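Local coordinates for C-type lectin domain family 4, member a4 (Mus musculus, PDB 3VYK), which binds N-glycans bearing bisecting N-acetylglucosamine through a calcium-containing C-type lectin domain, and probably serves as an inhibitory pattern-recognition receptor of dendritic cells, at residues A[53-58]-A[101-106]. Residues are numbered along the deposited sequence; the frame is centred on the assembly and turned at random.
Sequences SNLNTS and VIINHK. With NAG (2-acetamido-2-deoxy-beta-D-glucopyranose), chain B.
T57 lies alongside H105 and covers one face of its imidazole. Followed outward, the threonine side chain begins with CB, which sits 4.0 Å from H105 CG and as close to ND1. From there CG2 runs over the middle of the ring, 4.1 Å from the centroid and only 11° off the normal, a CH-pi contact over the face. The histidine is brought under the methyl by its first torsion, with CG anti to the backbone N (chi1 -169°), and W110 meets the same residue edge-to-face. The backbones are joined through a water, which donates to T57 O and accepts from H105 N, at 2.8 Å from each, bridging the 53-58 loop and the strand. This is the C-type lectin fold: the loop leaves helix 45-53 and leads into strand 61-67, the antiparallel partner of strand 100-106 on the side away from strand 109-115. Deeper in, L55 and I103 cross at about a right angle, L55 CD1 resting 3.7 Å from I103 CG2; W110 packs on both, and I103 continues onto I51 and T52 of the helix. Within the loop, N56 OD1 accepts S58 N in the carbonyl plane, on a lone pair, closing an Asx turn, while S58 OG reaches the same oxygen at 2.7 Å from above that plane. Next to H105 on the strand, N104 serves the glycan: its ND2 donates to O7 of the N-acetylglucosamine at 3.1 Å and to O3 of the same sugar at 3.2 Å, and D119 and H121 bind that sugar as well.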
loop_
_atom_site.group_PDB
_atom_site.type_symbol
_atom_site.label_atom_id
_atom_site.label_comp_id
_atom_site.label_asym_id
_atom_site.label_seq_id
_atom_site.Cartn_x
_atom_site.Cartn_y
_atom_site.Cartn_z
ATOM N N SER A 53 7.752 7.948 -4.937
ATOM C CA SER A 53 8.025 9.251 -5.549
ATOM C C SER A 53 6.823 10.194 -5.458
ATOM O O SER A 53 6.987 11.416 -5.498
ATOM C CB SER A 53 8.462 9.078 -7.015
ATOM O OG SER A 53 7.356 8.951 -7.880
ATOM N N ASN A 54 5.631 9.610 -5.342
ATOM C CA ASN A 54 4.363 10.334 -5.316
ATOM C C ASN A 54 3.802 10.610 -3.914
ATOM O O ASN A 54 2.699 11.147 -3.788
ATOM C CB ASN A 54 3.331 9.565 -6.145
ATOM C CG ASN A 54 3.565 9.704 -7.634
ATOM O OD1 ASN A 54 4.150 8.828 -8.277
ATOM N ND2 ASN A 54 3.113 10.815 -8.192
ATOM N N LEU A 55 4.554 10.252 -2.875
ATOM C CA LEU A 55 4.046 10.308 -1.497
ATOM C C LEU A 55 4.629 11.437 -0.658
ATOM O O LEU A 55 5.755 11.886 -0.883
ATOM C CB LEU A 55 4.322 8.979 -0.786
ATOM C CG LEU A 55 3.793 7.691 -1.410
ATOM C CD1 LEU A 55 4.185 6.524 -0.523
ATOM C CD2 LEU A 55 2.289 7.721 -1.645
ATOM N N ASN A 56 3.860 11.858 0.346
ATOM C CA ASN A 56 4.317 12.837 1.320
ATOM C C ASN A 56 5.078 12.131 2.436
ATOM O O ASN A 56 4.559 11.182 3.041
ATOM C CB ASN A 56 3.110 13.590 1.886
ATOM C CG ASN A 56 3.503 14.822 2.683
ATOM O OD1 ASN A 56 4.308 14.753 3.609
ATOM N ND2 ASN A 56 2.933 15.966 2.313
ATOM N N THR A 57 6.297 12.587 2.720
ATOM C CA THR A 57 7.133 11.930 3.733
ATOM C C THR A 57 6.581 12.022 5.162
ATOM O O THR A 57 7.027 11.286 6.036
ATOM C CB THR A 57 8.597 12.418 3.710
ATOM O OG1 THR A 57 8.649 13.809 4.050
ATOM C CG2 THR A 57 9.211 12.206 2.334
ATOM N N SER A 58 5.614 12.910 5.389
ATOM C CA SER A 58 4.995 13.039 6.709
ATOM C C SER A 58 3.843 12.057 6.923
ATOM O O SER A 58 3.339 11.932 8.037
ATOM C CB SER A 58 4.521 14.475 6.961
ATOM O OG SER A 58 3.423 14.805 6.130
ATOM N N VAL A 101 -0.512 -3.229 6.517
ATOM C CA VAL A 101 0.806 -2.715 6.136
ATOM C C VAL A 101 0.692 -1.320 5.544
ATOM O O VAL A 101 -0.173 -1.062 4.682
ATOM C CB VAL A 101 1.480 -3.652 5.105
ATOM C CG1 VAL A 101 2.870 -3.142 4.706
ATOM C CG2 VAL A 101 1.588 -5.076 5.629
ATOM N N ILE A 102 1.573 -0.428 6.007
ATOM C CA ILE A 102 1.733 0.875 5.382
ATOM C C ILE A 102 3.121 1.055 4.791
ATOM O O ILE A 102 4.093 0.444 5.242
ATOM C CB ILE A 102 1.469 2.068 6.351
ATOM C CG1 ILE A 102 2.403 2.036 7.573
ATOM C CG2 ILE A 102 -0.007 2.131 6.717
ATOM C CD1 ILE A 102 2.306 3.271 8.459
ATOM N N ILE A 103 3.180 1.904 3.773
ATOM C CA ILE A 103 4.422 2.536 3.353
ATOM C C ILE A 103 4.576 3.791 4.211
ATOM O O ILE A 103 3.676 4.630 4.271
ATOM C CB ILE A 103 4.374 2.928 1.860
ATOM C CG1 ILE A 103 4.236 1.682 0.987
ATOM C CG2 ILE A 103 5.616 3.724 1.465
ATOM C CD1 ILE A 103 4.062 1.982 -0.489
ATOM N N ASN A 104 5.719 3.918 4.867
ATOM C CA ASN A 104 6.066 5.171 5.551
ATOM C C ASN A 104 7.550 5.490 5.424
ATOM O O ASN A 104 8.355 4.660 4.967
ATOM C CB ASN A 104 5.559 5.203 7.020
ATOM C CG ASN A 104 6.254 4.195 7.926
ATOM O OD1 ASN A 104 7.093 3.425 7.498
ATOM N ND2 ASN A 104 5.884 4.194 9.213
ATOM N N HIS A 105 7.899 6.717 5.799
ATOM C CA HIS A 105 9.246 7.213 5.611
ATOM C C HIS A 105 9.981 7.374 6.910
ATOM O O HIS A 105 9.421 7.862 7.891
ATOM C CB HIS A 105 9.196 8.534 4.869
ATOM C CG HIS A 105 10.537 9.001 4.394
ATOM N ND1 HIS A 105 11.309 9.848 5.115
ATOM C CD2 HIS A 105 11.250 8.697 3.241
ATOM C CE1 HIS A 105 12.452 10.082 4.447
ATOM N NE2 HIS A 105 12.421 9.375 3.302
ATOM N N LYS A 106 11.235 6.937 6.912
ATOM C CA LYS A 106 12.113 7.019 8.084
ATOM C C LYS A 106 13.453 7.591 7.634
ATOM O O LYS A 106 13.621 7.928 6.463
ATOM C CB LYS A 106 12.275 5.638 8.748
ATOM C CG LYS A 106 10.982 5.104 9.345
ATOM C CD LYS A 106 11.051 3.655 9.826
ATOM C CE LYS A 106 11.650 3.537 11.218
ATOM N NZ LYS A 106 11.409 2.165 11.729
HETATM C C1 NAG B . 3.988 3.228 13.842
HETATM C C2 NAG B . 4.577 4.122 12.741
HETATM C C3 NAG B . 3.660 5.302 12.423
HETATM C C4 NAG B . 2.221 4.828 12.212
HETATM C C5 NAG B . 1.760 3.908 13.349
HETATM C C6 NAG B . 0.405 3.269 13.073
HETATM C C7 NAG B . 7.022 3.937 12.700
HETATM C C8 NAG B . 8.313 4.399 13.299
HETATM N N2 NAG B . 5.912 4.500 13.176
HETATM O O3 NAG B . 4.119 5.933 11.241
HETATM O O4 NAG B . 1.354 5.931 12.113
HETATM O O5 NAG B . 2.673 2.835 13.490
HETATM O O6 NAG B . -0.667 4.095 13.476
HETATM O O7 NAG B . 7.010 3.066 11.819
HETATM O O HOH W 1 5.978 8.668 6.444
#